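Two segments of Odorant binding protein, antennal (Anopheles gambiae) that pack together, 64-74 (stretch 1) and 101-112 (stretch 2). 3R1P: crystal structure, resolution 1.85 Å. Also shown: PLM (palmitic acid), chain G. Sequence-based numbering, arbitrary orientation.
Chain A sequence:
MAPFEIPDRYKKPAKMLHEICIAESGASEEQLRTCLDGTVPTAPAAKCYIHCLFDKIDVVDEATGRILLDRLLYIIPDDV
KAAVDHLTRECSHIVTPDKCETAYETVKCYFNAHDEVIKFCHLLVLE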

# COMPACT_ATOMS: atom_id res chain seq x y z
N THR A 64 8.16 -10.57 -12.09
CA THR A 64 7.29 -11.42 -11.26
C THR A 64 6.01 -10.77 -10.73
O THR A 64 5.06 -11.49 -10.43
CB THR A 64 8.07 -11.99 -10.06
OG1 THR A 64 8.43 -10.88 -9.23
CG2 THR A 64 9.33 -12.78 -10.46
N GLY A 65 6.03 -9.46 -10.51
CA GLY A 65 4.91 -8.74 -9.91
C GLY A 65 5.04 -8.67 -8.40
O GLY A 65 4.23 -8.02 -7.74
N ARG A 66 6.11 -9.30 -7.83
CA ARG A 66 6.33 -9.26 -6.37
C ARG A 66 6.67 -7.82 -5.95
O ARG A 66 7.09 -7.02 -6.79
CB ARG A 66 7.39 -10.27 -5.89
CG ARG A 66 8.82 -9.91 -6.28
CD ARG A 66 9.78 -11.05 -6.00
NE ARG A 66 11.15 -10.64 -6.30
CZ ARG A 66 11.99 -10.09 -5.42
NH1 ARG A 66 11.61 -9.89 -4.17
NH2 ARG A 66 13.21 -9.75 -5.80
N ILE A 67 6.44 -7.50 -4.67
CA ILE A 67 6.70 -6.16 -4.18
C ILE A 67 8.12 -6.09 -3.61
O ILE A 67 8.45 -6.79 -2.66
CB ILE A 67 5.60 -5.68 -3.17
CG1 ILE A 67 4.14 -5.73 -3.78
CG2 ILE A 67 5.93 -4.30 -2.58
CD1 ILE A 67 3.91 -5.33 -5.30
N LEU A 68 8.95 -5.22 -4.19
CA LEU A 68 10.35 -5.07 -3.80
C LEU A 68 10.46 -4.24 -2.52
O LEU A 68 10.74 -3.03 -2.56
CB LEU A 68 11.16 -4.46 -4.97
CG LEU A 68 11.04 -5.19 -6.32
CD1 LEU A 68 11.48 -4.28 -7.47
CD2 LEU A 68 11.79 -6.51 -6.30
N LEU A 69 10.19 -4.89 -1.38
CA LEU A 69 10.20 -4.27 -0.07
C LEU A 69 11.55 -3.68 0.34
O LEU A 69 11.56 -2.65 1.01
CB LEU A 69 9.60 -5.18 1.02
CG LEU A 69 8.12 -5.56 0.87
CD1 LEU A 69 7.74 -6.62 1.85
CD2 LEU A 69 7.21 -4.35 1.06
N ASP A 70 12.67 -4.28 -0.10
CA ASP A 70 14.01 -3.78 0.20
C ASP A 70 14.20 -2.42 -0.47
O ASP A 70 14.73 -1.51 0.17
CB ASP A 70 15.10 -4.79 -0.20
CG ASP A 70 15.24 -5.95 0.77
OD1 ASP A 70 15.56 -5.69 1.96
OD2 ASP A 70 15.10 -7.11 0.34
N ARG A 71 13.72 -2.27 -1.73
CA ARG A 71 13.77 -0.99 -2.45
C ARG A 71 12.91 0.05 -1.72
O ARG A 71 13.40 1.13 -1.43
CB ARG A 71 13.34 -1.13 -3.92
CG ARG A 71 14.40 -1.78 -4.77
CD ARG A 71 14.17 -1.61 -6.26
NE ARG A 71 15.07 -2.48 -7.01
CZ ARG A 71 14.98 -2.73 -8.32
NH1 ARG A 71 14.01 -2.19 -9.04
NH2 ARG A 71 15.85 -3.54 -8.90
N LEU A 72 11.64 -0.33 -1.34
CA LEU A 72 10.71 0.54 -0.60
C LEU A 72 11.38 1.12 0.66
O LEU A 72 11.15 2.29 0.98
CB LEU A 72 9.42 -0.25 -0.21
CG LEU A 72 8.31 0.45 0.63
CD1 LEU A 72 7.20 -0.51 0.96
CD2 LEU A 72 8.78 0.87 2.01
N LEU A 73 12.21 0.28 1.36
CA LEU A 73 12.89 0.70 2.58
C LEU A 73 13.66 2.01 2.44
O LEU A 73 13.81 2.75 3.42
CB LEU A 73 13.78 -0.41 3.18
CG LEU A 73 13.13 -1.71 3.65
CD1 LEU A 73 13.86 -2.36 4.74
CD2 LEU A 73 11.65 -1.62 3.91
N TYR A 74 14.11 2.31 1.19
CA TYR A 74 14.81 3.52 0.72
C TYR A 74 15.47 3.30 -0.64
O TYR A 74 15.64 4.24 -1.41
CB TYR A 74 15.85 4.01 1.73
N GLU A 101 -4.67 -7.95 -5.01
CA GLU A 101 -4.55 -8.95 -3.94
C GLU A 101 -3.07 -9.12 -3.53
O GLU A 101 -2.78 -9.24 -2.34
CB GLU A 101 -5.14 -10.30 -4.36
CG GLU A 101 -6.66 -10.29 -4.49
CD GLU A 101 -7.48 -10.11 -3.22
OE1 GLU A 101 -6.92 -10.08 -2.10
OE2 GLU A 101 -8.73 -10.05 -3.36
N THR A 102 -2.15 -9.06 -4.52
CA THR A 102 -0.70 -9.17 -4.25
C THR A 102 -0.25 -8.02 -3.33
O THR A 102 0.47 -8.27 -2.36
CB THR A 102 0.09 -9.21 -5.59
OG1 THR A 102 -0.26 -10.38 -6.33
CG2 THR A 102 1.61 -9.19 -5.37
N ALA A 103 -0.68 -6.77 -3.63
CA ALA A 103 -0.30 -5.59 -2.84
C ALA A 103 -0.90 -5.64 -1.44
O ALA A 103 -0.19 -5.35 -0.46
CB ALA A 103 -0.73 -4.31 -3.55
N TYR A 104 -2.19 -6.03 -1.34
CA TYR A 104 -2.87 -6.18 -0.06
C TYR A 104 -2.17 -7.23 0.82
O TYR A 104 -1.87 -6.94 1.98
CB TYR A 104 -4.35 -6.54 -0.26
CG TYR A 104 -5.05 -6.92 1.03
CD1 TYR A 104 -5.46 -5.94 1.94
CD2 TYR A 104 -5.29 -8.25 1.34
CE1 TYR A 104 -6.09 -6.29 3.14
CE2 TYR A 104 -5.91 -8.61 2.54
CZ TYR A 104 -6.32 -7.63 3.43
OH TYR A 104 -6.91 -7.99 4.61
N GLU A 105 -1.94 -8.44 0.28
CA GLU A 105 -1.29 -9.53 1.01
C GLU A 105 0.12 -9.17 1.45
O GLU A 105 0.54 -9.59 2.53
CB GLU A 105 -1.28 -10.83 0.19
CG GLU A 105 -2.63 -11.52 0.09
CD GLU A 105 -2.58 -12.89 -0.58
OE1 GLU A 105 -1.51 -13.54 -0.54
OE2 GLU A 105 -3.62 -13.32 -1.11
N THR A 106 0.85 -8.39 0.64
CA THR A 106 2.22 -7.97 0.98
C THR A 106 2.17 -7.04 2.22
O THR A 106 2.95 -7.23 3.16
CB THR A 106 2.93 -7.33 -0.24
OG1 THR A 106 2.99 -8.28 -1.31
CG2 THR A 106 4.34 -6.84 0.08
N VAL A 107 1.25 -6.04 2.22
CA VAL A 107 1.07 -5.09 3.33
C VAL A 107 0.65 -5.83 4.61
O VAL A 107 1.23 -5.59 5.67
CB VAL A 107 0.13 -3.92 2.95
CG1 VAL A 107 -0.26 -3.07 4.16
CG2 VAL A 107 0.79 -3.04 1.90
N LYS A 108 -0.31 -6.77 4.50
CA LYS A 108 -0.78 -7.61 5.62
C LYS A 108 0.38 -8.37 6.26
O LYS A 108 0.48 -8.42 7.48
CB LYS A 108 -1.86 -8.59 5.14
CG LYS A 108 -3.24 -7.95 4.98
CD LYS A 108 -3.88 -7.42 6.29
CE LYS A 108 -4.26 -8.49 7.29
NZ LYS A 108 -5.35 -9.39 6.79
N CYS A 109 1.27 -8.93 5.41
CA CYS A 109 2.44 -9.69 5.82
C CYS A 109 3.48 -8.78 6.51
O CYS A 109 3.94 -9.10 7.61
CB CYS A 109 3.03 -10.39 4.59
SG CYS A 109 4.49 -11.41 4.89
N TYR A 110 3.86 -7.67 5.85
CA TYR A 110 4.92 -6.75 6.27
C TYR A 110 4.57 -5.73 7.34
O TYR A 110 5.36 -5.54 8.27
CB TYR A 110 5.56 -6.09 5.04
CG TYR A 110 6.94 -5.53 5.30
CD1 TYR A 110 8.02 -6.38 5.55
CD2 TYR A 110 7.17 -4.16 5.28
CE1 TYR A 110 9.29 -5.86 5.81
CE2 TYR A 110 8.44 -3.64 5.51
CZ TYR A 110 9.51 -4.49 5.75
OH TYR A 110 10.77 -3.99 5.98
N PHE A 111 3.43 -5.04 7.20
CA PHE A 111 2.98 -4.03 8.17
C PHE A 111 1.93 -4.65 9.10
O PHE A 111 0.77 -4.26 9.09
CB PHE A 111 2.49 -2.74 7.46
CG PHE A 111 3.52 -2.13 6.54
CD1 PHE A 111 3.38 -2.21 5.16
CD2 PHE A 111 4.65 -1.49 7.05
CE1 PHE A 111 4.32 -1.64 4.31
CE2 PHE A 111 5.60 -0.93 6.19
CZ PHE A 111 5.43 -1.00 4.83
N ASN A 112 2.37 -5.65 9.88
CA ASN A 112 1.51 -6.39 10.82
C ASN A 112 1.19 -5.61 12.10
O ASN A 112 0.14 -5.86 12.71
CB ASN A 112 2.12 -7.76 11.14
CG ASN A 112 3.58 -7.75 11.52
OD1 ASN A 112 4.09 -6.83 12.18
ND2 ASN A 112 4.31 -8.75 11.07
C1 PLM G . 8.50 10.12 -0.60
O1 PLM G . 9.21 11.12 -0.38
O2 PLM G . 8.61 9.45 -1.66
C2 PLM G . 7.48 9.71 0.45
C3 PLM G . 6.63 8.51 0.02
C4 PLM G . 6.01 7.78 1.21
C5 PLM G . 4.74 7.02 0.81
C6 PLM G . 4.70 5.60 1.39
C7 PLM G . 3.64 4.74 0.69
C8 PLM G . 3.76 3.27 1.09
C9 PLM G . 2.40 2.65 1.40
CA PLM G . 2.56 1.33 2.15
CB PLM G . 1.23 0.80 2.67
CC PLM G . 0.85 1.46 3.99
CD PLM G . 0.07 0.52 4.91
CE PLM G . -1.40 0.35 4.55
CF PLM G . -1.95 1.40 3.58
CG PLM G . -2.32 2.68 4.31
O HOH W 1 5.36 -9.46 -2.85

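Residues 64-74 of the antennal odorant binding protein lie against one side of the helix formed by 101-110, and the contact is almost entirely apolar: no direct hydrogen bond crosses it, and about 390 Å² of surface is buried, both sides summed. Thr64, at the start of the first stretch, stays out of reach of the helix, but its OG1 accepts a hydrogen bond from Arg66 N (3.1 Å), closing a local turn. Gly65 makes the first contact, through its backbone: Gly65 O lies 3.7 Å from Thr102 CG2, a van der Waals approach to a methyl group. Its phi/psi of 91/-2 would jam a CB against the carbonyl O of Thr64, so the backbone shape by itself calls for glycine. Arg66 points its CA-to-CB bond away from the helix and makes no close contact with it.

Ile67 turns back toward it. Its CA is 7.1 Å from the CA of Thr106, and Ile67 CB packs on Thr106 CG2 at 3.7 Å, while Ile67 CD1 reaches the looser distance of 4.5 Å from Thr102 CG2. The two threonines are four residues apart, one helical turn, and both have chi1 in the m well; each offers its methyl to the first stretch. The Thr106 hydroxyl is occupied otherwise: Thr106 OG1 donates to Thr102 O (2.7 Å), within its own helix, and accepts from a water at 3.1 Å. That water in turn accepts from Ile67 N at 2.9 Å, so a single bridging molecule supplies a polar link beside the methyl packing and satisfies a backbone NH in the loop.

Leu68, pointing away, occupies the N-cap position of the helix that follows, and Leu72 N donates to Leu68 O (3.1 Å). Leu69 points toward the second stretch and is buried, its CD1 touching two residues a turn apart. Leu69 CD1 is 3.8 Å from Thr106 CG2 and 3.7 Å from Tyr110 CG; it sits over one face of the tyrosine ring, 4.0 Å from the centroid and 28° off the normal, a CH-pi contact. Asp70 and Arg71 make no contact with the second stretch.

Leu72, three residues after Leu69, likewise points toward the second stretch. Its CD1 meets Phe111 CZ at 4.3 Å, near the plane of the ring and at its edge, a lighter contact than that of Leu69 with Tyr110. Phe111 is the first residue to leave helical phi/psi, and its CA-to-CB bond points sideways, but the end of its side chain comes nearer to the first stretch. Its ring also neighbours the palmitic acid chain, whose closest approach to these segments is PLM CE to Val107 CG1, 3.6 Å.

Leu73 has its CA-to-CB bond sideways, yet its end comes nearer the helix: Leu73 CD2 lies 3.3 Å from Tyr110 OH and 4.0 Å from Tyr110 CZ, approaching the ring obliquely. Tyr110 thus receives both Leu69 and Leu73, while its hydroxyl is hydrogen-bonded elsewhere in the structure.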